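Alginate lyase (PDB 5GMT) is an alginate lyase of polysaccharide lyase family 14 from a sea hare, which cleaves glycosidic bonds of alginate with a specificity for polymannuronate. Local coordinates at residues A58-K70 / S251-F265. Sequence-based numbering, arbitrary orientation.
Sequences ALRIFYEKGSYSK and SEKSYAAPNDCYSYF
Leu59, Ile61 and Tyr63 pair with Phe265, Ser263 and Cys261 in three antiparallel hydrogen-bonded pairs, whose six N-H groups and six carbonyls satisfy one another. On the face carrying Tyr63, its OH lies 2.7 Å from Ser263 OG in a hydrogen bond and also bonds Thr246 of the other sheet. Cys261 SG lies obliquely to this ring. Across the sheet, Arg60 CG packs over the Tyr264 ring, and the bend at chi3 (78°) turns one face of the guanidinium to Tyr262 CE2, the two planes 52° apart. A water accepts from Arg60 NH1 and donates to Tyr264 OH, which also bonds Glu102.

Beyond the strands, the type II turn Glu64–Ser67 is bound at successive points by Asp260 and Ala257. Asp260 OD1 takes Lys65 N at 2.8 Å, an almost straight bond (176°) arriving from above the carboxylate plane. Ala257 O receives Gly66 N at 2.7 Å, while Ala257 N donates to Ser67 O. Within the turn, Glu64 O accepts both Ser67 N and Ser67 OG. Farther on, the Tyr68 ring lies against the backbone of Glu252 and Lys253, with Lys253 CA 4.0 Å from its centroid. Replacing Tyr68 by alanine would remove the ring and is likely to open a gap beside Glu252 and Lys253. Antiparallel strands 58-63 and 261-265, with Tyr63 reaching Thr246 of the facing sheet, fit the concanavalin-like beta-sandwich of polysaccharide lyase family 14.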
ATOM      1  N   ALA A  58       9.664   4.064 -15.299  1.00  6.80           N
ATOM      2  CA  ALA A  58       8.888   3.945 -14.076  1.00  8.74           C
ATOM      3  C   ALA A  58       7.585   4.714 -14.118  1.00  7.60           C
ATOM      4  O   ALA A  58       7.466   5.731 -14.788  1.00  8.71           O
ATOM      5  CB  ALA A  58       9.719   4.427 -12.896  1.00  5.98           C
ATOM      6  N   LEU A  59       6.618   4.235 -13.349  1.00  7.17           N
ATOM      7  CA  LEU A  59       5.392   4.978 -13.107  1.00  9.85           C
ATOM      8  C   LEU A  59       5.713   6.146 -12.198  1.00  6.80           C
ATOM      9  O   LEU A  59       6.215   5.938 -11.094  1.00  7.79           O
ATOM     10  CB  LEU A  59       4.337   4.066 -12.470  1.00  6.58           C
ATOM     11  CG  LEU A  59       3.050   4.739 -12.010  1.00  5.40           C
ATOM     12  CD1 LEU A  59       2.302   5.318 -13.196  1.00  8.74           C
ATOM     13  CD2 LEU A  59       2.188   3.723 -11.236  1.00  6.88           C
ATOM     14  N   ARG A  60       5.460   7.374 -12.652  1.00  7.48           N
ATOM     15  CA  ARG A  60       5.823   8.534 -11.841  1.00  7.10           C
ATOM     16  C   ARG A  60       4.583   9.247 -11.358  1.00  6.21           C
ATOM     17  O   ARG A  60       3.678   9.526 -12.136  1.00  6.99           O
ATOM     18  CB  ARG A  60       6.715   9.519 -12.617  1.00  7.10           C
ATOM     19  CG  ARG A  60       7.353  10.582 -11.717  1.00  9.21           C
ATOM     20  CD  ARG A  60       8.032  11.708 -12.511  1.00  9.30           C
ATOM     21  NE  ARG A  60       7.049  12.662 -13.030  1.00  6.54           N
ATOM     22  CZ  ARG A  60       7.345  13.760 -13.727  1.00  9.79           C
ATOM     23  NH1 ARG A  60       8.604  14.065 -14.011  1.00  9.87           N
ATOM     24  NH2 ARG A  60       6.366  14.562 -14.136  1.00  9.03           N
ATOM     25  N   ILE A  61       4.560   9.534 -10.064  1.00  5.99           N
ATOM     26  CA  ILE A  61       3.467  10.268  -9.450  1.00  7.55           C
ATOM     27  C   ILE A  61       3.975  11.615  -8.947  1.00  6.66           C
ATOM     28  O   ILE A  61       4.964  11.681  -8.209  1.00  6.33           O
ATOM     29  CB  ILE A  61       2.846   9.489  -8.262  1.00  8.71           C
ATOM     30  CG1 ILE A  61       2.491   8.053  -8.670  1.00  7.33           C
ATOM     31  CG2 ILE A  61       1.642  10.256  -7.708  1.00  7.53           C
ATOM     32  CD1 ILE A  61       1.471   7.952  -9.803  1.00  6.09           C
ATOM     33  N   PHE A  62       3.274  12.676  -9.333  1.00  5.15           N
ATOM     34  CA  PHE A  62       3.614  14.028  -8.945  1.00  8.45           C
ATOM     35  C   PHE A  62       2.685  14.522  -7.830  1.00  9.13           C
ATOM     36  O   PHE A  62       1.468  14.409  -7.948  1.00  9.57           O
ATOM     37  CB  PHE A  62       3.528  14.944 -10.168  1.00  6.81           C
ATOM     38  CG  PHE A  62       3.574  16.402  -9.843  1.00  9.46           C
ATOM     39  CD1 PHE A  62       4.653  16.933  -9.156  1.00 10.65           C
ATOM     40  CD2 PHE A  62       2.555  17.246 -10.247  1.00  8.93           C
ATOM     41  CE1 PHE A  62       4.719  18.283  -8.871  1.00 12.25           C
ATOM     42  CE2 PHE A  62       2.605  18.600  -9.962  1.00 12.35           C
ATOM     43  CZ  PHE A  62       3.689  19.120  -9.277  1.00 12.56           C
ATOM     44  N   TYR A  63       3.271  15.035  -6.746  1.00  6.71           N
ATOM     45  CA  TYR A  63       2.514  15.685  -5.688  1.00  7.60           C
ATOM     46  C   TYR A  63       2.896  17.152  -5.665  1.00  9.84           C
ATOM     47  O   TYR A  63       4.027  17.515  -5.315  1.00  8.12           O
ATOM     48  CB  TYR A  63       2.780  15.073  -4.303  1.00  8.22           C
ATOM     49  CG  TYR A  63       2.988  13.576  -4.255  1.00  8.04           C
ATOM     50  CD1 TYR A  63       1.970  12.712  -3.828  1.00  8.12           C
ATOM     51  CD2 TYR A  63       4.213  13.022  -4.609  1.00  8.42           C
ATOM     52  CE1 TYR A  63       2.181  11.346  -3.782  1.00  6.08           C
ATOM     53  CE2 TYR A  63       4.428  11.669  -4.572  1.00  7.40           C
ATOM     54  CZ  TYR A  63       3.411  10.830  -4.149  1.00  8.27           C
ATOM     55  OH  TYR A  63       3.641   9.484  -4.106  1.00  6.53           O
ATOM     56  N   GLU A  64       1.950  17.995  -6.034  1.00  8.90           N
ATOM     57  CA  GLU A  64       2.188  19.421  -6.054  1.00 10.40           C
ATOM     58  C   GLU A  64       2.396  19.952  -4.642  1.00 11.95           C
ATOM     59  O   GLU A  64       1.764  19.474  -3.704  1.00 10.07           O
ATOM     60  CB  GLU A  64       1.008  20.111  -6.713  1.00 11.37           C
ATOM     61  CG  GLU A  64       1.222  21.547  -7.034  1.00 14.35           C
ATOM     62  CD  GLU A  64       0.439  21.936  -8.266  1.00 19.68           C
ATOM     63  OE1 GLU A  64       1.056  22.508  -9.196  1.00 14.85           O
ATOM     64  OE2 GLU A  64      -0.783  21.642  -8.302  1.00 13.13           O
ATOM     65  N   LYS A  65       3.280  20.936  -4.501  1.00  8.74           N
ATOM     66  CA  LYS A  65       3.454  21.637  -3.233  1.00  9.07           C
ATOM     67  C   LYS A  65       2.095  22.080  -2.717  1.00 10.32           C
ATOM     68  O   LYS A  65       1.286  22.622  -3.475  1.00 12.22           O
ATOM     69  CB  LYS A  65       4.395  22.837  -3.416  1.00 12.58           C
ATOM     70  CG  LYS A  65       4.697  23.601  -2.135  1.00 11.53           C
ATOM     71  CD  LYS A  65       5.807  24.623  -2.364  1.00 13.22           C
ATOM     72  CE  LYS A  65       6.144  25.351  -1.058  1.00 17.39           C
ATOM     73  NZ  LYS A  65       7.344  26.224  -1.215  1.00 25.08           N
ATOM     74  N   GLY A  66       1.802  21.783  -1.452  1.00 10.92           N
ATOM     75  CA  GLY A  66       0.532  22.185  -0.868  1.00 10.88           C
ATOM     76  C   GLY A  66      -0.570  21.138  -0.971  1.00 12.58           C
ATOM     77  O   GLY A  66      -1.637  21.281  -0.379  1.00 11.35           O
ATOM     78  N   SER A  67      -0.328  20.077  -1.728  1.00 10.83           N
ATOM     79  CA  SER A  67      -1.398  19.105  -1.977  1.00 10.14           C
ATOM     80  C   SER A  67      -1.547  18.114  -0.829  1.00  7.90           C
ATOM     81  O   SER A  67      -0.599  17.816  -0.107  1.00 10.69           O
ATOM     82  CB  SER A  67      -1.158  18.344  -3.296  1.00  7.52           C
ATOM     83  OG  SER A  67      -0.032  17.494  -3.208  1.00  8.51           O
ATOM     84  N   TYR A  68      -2.769  17.636  -0.665  1.00  9.95           N
ATOM     85  CA  TYR A  68      -3.061  16.511   0.205  1.00 12.53           C
ATOM     86  C   TYR A  68      -4.396  15.945  -0.264  1.00 11.30           C
ATOM     87  O   TYR A  68      -4.910  16.366  -1.300  1.00 13.18           O
ATOM     88  CB  TYR A  68      -3.086  16.920   1.687  1.00 10.49           C
ATOM     89  CG  TYR A  68      -4.103  17.986   2.024  1.00 12.37           C
ATOM     90  CD1 TYR A  68      -5.313  17.653   2.618  1.00 14.71           C
ATOM     91  CD2 TYR A  68      -3.846  19.327   1.762  1.00 15.71           C
ATOM     92  CE1 TYR A  68      -6.246  18.626   2.938  1.00 16.12           C
ATOM     93  CE2 TYR A  68      -4.779  20.313   2.074  1.00 16.30           C
ATOM     94  CZ  TYR A  68      -5.974  19.950   2.662  1.00 25.99           C
ATOM     95  OH  TYR A  68      -6.902  20.916   2.984  1.00 27.03           O
ATOM     96  N   SER A  69      -4.955  15.001   0.490  1.00 11.39           N
ATOM     97  CA  SER A  69      -6.091  14.211   0.019  1.00  9.78           C
ATOM     98  C   SER A  69      -7.296  15.032  -0.443  1.00 10.92           C
ATOM     99  O   SER A  69      -8.073  14.564  -1.261  1.00 16.30           O
ATOM    100  CB  SER A  69      -6.545  13.246   1.117  1.00 15.65           C
ATOM    101  OG  SER A  69      -7.051  13.966   2.227  1.00 15.32           O
ATOM    102  N   LYS A  70      -7.449  16.245   0.077  1.00 12.68           N
ATOM    103  CA  LYS A  70      -8.636  17.049  -0.210  1.00 16.83           C
ATOM    104  C   LYS A  70      -8.430  18.079  -1.327  1.00 19.49           C
ATOM    105  O   LYS A  70      -9.390  18.696  -1.777  1.00 17.58           O
ATOM    106  CB  LYS A  70      -9.106  17.761   1.065  1.00 19.09           C
ATOM    107  CG  LYS A  70      -9.483  16.817   2.191  1.00 18.28           C
ATOM    108  CD  LYS A  70     -10.794  16.124   1.887  1.00 28.22           C
ATOM    109  CE  LYS A  70     -11.076  14.983   2.854  1.00 36.16           C
ATOM    110  NZ  LYS A  70     -10.352  13.736   2.463  1.00 32.93           N
ATOM    111  N   SER A 251      -6.331  14.478   6.186  1.00 18.55           N
ATOM    112  CA  SER A 251      -7.501  15.100   5.582  1.00 20.78           C
ATOM    113  C   SER A 251      -7.572  16.596   5.826  1.00 19.14           C
ATOM    114  O   SER A 251      -8.624  17.211   5.635  1.00 26.14           O
ATOM    115  CB  SER A 251      -8.776  14.441   6.115  1.00 27.30           C
ATOM    116  OG  SER A 251      -8.725  13.037   5.963  1.00 28.95           O
ATOM    117  N   GLU A 252      -6.463  17.185   6.251  1.00 15.93           N
ATOM    118  CA  GLU A 252      -6.428  18.616   6.518  1.00 21.20           C
ATOM    119  C   GLU A 252      -5.093  19.220   6.090  1.00 18.26           C
ATOM    120  O   GLU A 252      -4.125  18.493   5.885  1.00 16.41           O
ATOM    121  CB  GLU A 252      -6.708  18.884   8.002  1.00 21.62           C
ATOM    122  CG  GLU A 252      -5.823  18.114   8.961  1.00 16.77           C
ATOM    123  CD  GLU A 252      -6.137  18.434  10.424  1.00 22.12           C
ATOM    124  OE1 GLU A 252      -7.039  17.786  10.999  1.00 16.72           O
ATOM    125  OE2 GLU A 252      -5.487  19.341  10.992  1.00 19.87           O
ATOM    126  N   LYS A 253      -5.052  20.548   5.965  1.00 20.66           N
ATOM    127  CA  LYS A 253      -3.916  21.271   5.374  1.00 18.52           C
ATOM    128  C   LYS A 253      -2.587  21.000   6.091  1.00 18.09           C
ATOM    129  O   LYS A 253      -1.528  21.058   5.471  1.00 22.29           O
ATOM    130  CB  LYS A 253      -4.224  22.781   5.358  1.00 27.49           C
ATOM    131  CG  LYS A 253      -3.030  23.773   5.430  1.00 39.29           C
ATOM    132  CD  LYS A 253      -1.968  23.616   4.327  1.00 34.94           C
ATOM    133  CE  LYS A 253      -0.673  24.338   4.679  1.00 35.09           C
ATOM    134  NZ  LYS A 253      -0.904  25.752   5.074  1.00 46.07           N
ATOM    135  N   SER A 254      -2.623  20.685   7.385  1.00 18.86           N
ATOM    136  CA  SER A 254      -1.393  20.372   8.111  1.00 16.86           C
ATOM    137  C   SER A 254      -0.546  19.296   7.404  1.00 14.93           C
ATOM    138  O   SER A 254       0.662  19.233   7.599  1.00 15.35           O
ATOM    139  CB  SER A 254      -1.721  19.917   9.529  1.00 15.62           C
ATOM    140  OG  SER A 254      -2.571  18.784   9.504  1.00 20.38           O
ATOM    141  N   TYR A 255      -1.204  18.465   6.598  1.00 13.96           N
ATOM    142  CA  TYR A 255      -0.560  17.382   5.857  1.00 13.18           C
ATOM    143  C   TYR A 255      -0.090  17.812   4.468  1.00 12.31           C
ATOM    144  O   TYR A 255       0.390  16.981   3.705  1.00  9.61           O
ATOM    145  CB  TYR A 255      -1.522  16.195   5.685  1.00 15.18           C
ATOM    146  CG  TYR A 255      -1.873  15.446   6.948  1.00  9.82           C
ATOM    147  CD1 TYR A 255      -2.922  15.863   7.756  1.00 14.93           C
ATOM    148  CD2 TYR A 255      -1.174  14.306   7.315  1.00 11.75           C
ATOM    149  CE1 TYR A 255      -3.251  15.167   8.909  1.00 17.03           C
ATOM    150  CE2 TYR A 255      -1.498  13.602   8.460  1.00 13.59           C
ATOM    151  CZ  TYR A 255      -2.537  14.044   9.251  1.00 18.35           C
ATOM    152  OH  TYR A 255      -2.856  13.356  10.395  1.00 20.89           O
ATOM    153  N   ALA A 256      -0.239  19.090   4.131  1.00 14.29           N
ATOM    154  CA  ALA A 256       0.121  19.548   2.787  1.00 12.99           C
ATOM    155  C   ALA A 256       1.576  19.227   2.453  1.00 12.12           C
ATOM    156  O   ALA A 256       2.472  19.319   3.306  1.00 11.96           O
ATOM    157  CB  ALA A 256      -0.141  21.048   2.646  1.00 13.83           C
ATOM    158  N   ALA A 257       1.811  18.820   1.209  1.00  9.66           N
ATOM    159  CA  ALA A 257       3.165  18.529   0.766  1.00 10.41           C
ATOM    160  C   ALA A 257       4.002  19.794   0.865  1.00 11.11           C
ATOM    161  O   ALA A 257       3.615  20.847   0.343  1.00 12.25           O
ATOM    162  CB  ALA A 257       3.170  17.991  -0.654  1.00 10.36           C
ATOM    163  N   PRO A 258       5.131  19.709   1.580  1.00  9.44           N
ATOM    164  CA  PRO A 258       5.996  20.888   1.731  1.00 12.73           C
ATOM    165  C   PRO A 258       6.660  21.284   0.413  1.00 14.27           C
ATOM    166  O   PRO A 258       6.929  22.466   0.212  1.00 13.25           O
ATOM    167  CB  PRO A 258       7.028  20.443   2.778  1.00 12.25           C
ATOM    168  CG  PRO A 258       6.959  18.965   2.810  1.00 16.82           C
ATOM    169  CD  PRO A 258       5.540  18.602   2.461  1.00 11.67           C
ATOM    170  N   ASN A 259       6.878  20.310  -0.470  1.00 11.06           N
ATOM    171  CA  ASN A 259       7.549  20.538  -1.748  1.00 10.08           C
ATOM    172  C   ASN A 259       6.771  20.012  -2.957  1.00 10.74           C
ATOM    173  O   ASN A 259       5.966  19.091  -2.843  1.00 10.99           O
ATOM    174  CB  ASN A 259       8.917  19.866  -1.765  1.00  9.97           C
ATOM    175  CG  ASN A 259       9.786  20.223  -0.570  1.00 10.75           C
ATOM    176  OD1 ASN A 259       9.750  21.335  -0.056  1.00 15.18           O
ATOM    177  ND2 ASN A 259      10.611  19.276  -0.158  1.00 12.67           N
ATOM    178  N   ASP A 260       7.036  20.592  -4.124  1.00 13.03           N
ATOM    179  CA  ASP A 260       6.793  19.886  -5.366  1.00  9.02           C
ATOM    180  C   ASP A 260       7.685  18.648  -5.332  1.00 11.27           C
ATOM    181  O   ASP A 260       8.907  18.763  -5.222  1.00  9.80           O
ATOM    182  CB  ASP A 260       7.114  20.763  -6.584  1.00 12.37           C
ATOM    183  CG  ASP A 260       6.165  21.945  -6.722  1.00 11.62           C
ATOM    184  OD1 ASP A 260       4.939  21.740  -6.638  1.00 10.77           O
ATOM    185  OD2 ASP A 260       6.641  23.092  -6.882  1.00 17.04           O
ATOM    186  N   CYS A 261       7.087  17.461  -5.396  1.00  8.10           N
ATOM    187  CA  CYS A 261       7.886  16.249  -5.249  1.00  7.88           C
ATOM    188  C   CYS A 261       7.298  15.103  -6.064  1.00  9.09           C
ATOM    189  O   CYS A 261       6.174  15.190  -6.578  1.00  8.56           O
ATOM    190  CB  CYS A 261       8.001  15.861  -3.771  1.00  9.04           C
ATOM    191  SG  CYS A 261       6.396  15.615  -2.968  1.00  8.89           S
ATOM    192  N   TYR A 262       8.082  14.035  -6.190  1.00 10.67           N
ATOM    193  CA  TYR A 262       7.758  12.955  -7.109  1.00 10.08           C
ATOM    194  C   TYR A 262       8.122  11.595  -6.546  1.00  9.80           C
ATOM    195  O   TYR A 262       9.178  11.410  -5.922  1.00  9.39           O
ATOM    196  CB  TYR A 262       8.500  13.127  -8.444  1.00  7.87           C
ATOM    197  CG  TYR A 262       8.383  14.479  -9.094  1.00  9.24           C
ATOM    198  CD1 TYR A 262       9.151  15.546  -8.654  1.00  8.34           C
ATOM    199  CD2 TYR A 262       7.536  14.679 -10.180  1.00  7.00           C
ATOM    200  CE1 TYR A 262       9.063  16.780  -9.261  1.00 10.17           C
ATOM    201  CE2 TYR A 262       7.443  15.909 -10.798  1.00  8.42           C
ATOM    202  CZ  TYR A 262       8.206  16.960 -10.324  1.00 10.13           C
ATOM    203  OH  TYR A 262       8.132  18.189 -10.930  1.00 10.77           O
ATOM    204  N   SER A 263       7.269  10.621  -6.812  1.00  7.79           N
ATOM    205  CA  SER A 263       7.629   9.253  -6.538  1.00  7.07           C
ATOM    206  C   SER A 263       7.680   8.484  -7.849  1.00  8.06           C
ATOM    207  O   SER A 263       7.005   8.837  -8.816  1.00  7.74           O
ATOM    208  CB  SER A 263       6.650   8.598  -5.552  1.00  7.11           C
ATOM    209  OG  SER A 263       5.314   8.638  -6.025  1.00  8.90           O
ATOM    210  N   TYR A 264       8.495   7.438  -7.866  1.00  6.33           N
ATOM    211  CA  TYR A 264       8.675   6.589  -9.037  1.00  7.18           C
ATOM    212  C   TYR A 264       8.514   5.140  -8.629  1.00  6.56           C
ATOM    213  O   TYR A 264       9.099   4.721  -7.641  1.00  8.41           O
ATOM    214  CB  TYR A 264      10.071   6.773  -9.644  1.00  9.91           C
ATOM    215  CG  TYR A 264      10.414   8.184 -10.045  1.00  8.18           C
ATOM    216  CD1 TYR A 264      10.626   9.172  -9.086  1.00  7.67           C
ATOM    217  CD2 TYR A 264      10.566   8.522 -11.387  1.00  8.40           C
ATOM    218  CE1 TYR A 264      10.955  10.479  -9.460  1.00  8.89           C
ATOM    219  CE2 TYR A 264      10.900   9.824 -11.770  1.00  8.65           C
ATOM    220  CZ  TYR A 264      11.092  10.787 -10.802  1.00  8.76           C
ATOM    221  OH  TYR A 264      11.425  12.064 -11.169  1.00  9.77           O
ATOM    222  N   PHE A 265       7.756   4.364  -9.394  1.00  6.70           N
ATOM    223  CA  PHE A 265       7.540   2.968  -9.046  1.00  7.18           C
ATOM    224  C   PHE A 265       7.941   2.081 -10.211  1.00  7.26           C
ATOM    225  O   PHE A 265       7.608   2.371 -11.359  1.00  6.95           O
ATOM    226  CB  PHE A 265       6.073   2.693  -8.685  1.00  7.50           C
ATOM    227  CG  PHE A 265       5.572   3.472  -7.503  1.00  7.70           C
ATOM    228  CD1 PHE A 265       5.105   4.768  -7.658  1.00  7.79           C
ATOM    229  CD2 PHE A 265       5.520   2.886  -6.240  1.00  5.68           C
ATOM    230  CE1 PHE A 265       4.621   5.485  -6.576  1.00  7.99           C
ATOM    231  CE2 PHE A 265       5.045   3.599  -5.152  1.00  6.46           C
ATOM    232  CZ  PHE A 265       4.589   4.899  -5.320  1.00  7.06           C
TER
HETATM  233  O   HOH W   1      11.157  12.537 -13.859  1.00 13.33           O
HETATM  234  O   HOH W   2       9.171  24.089  -0.973  1.00 20.91           O
HETATM  235  O   HOH W   3     -11.304  11.931   4.904  1.00 32.39           O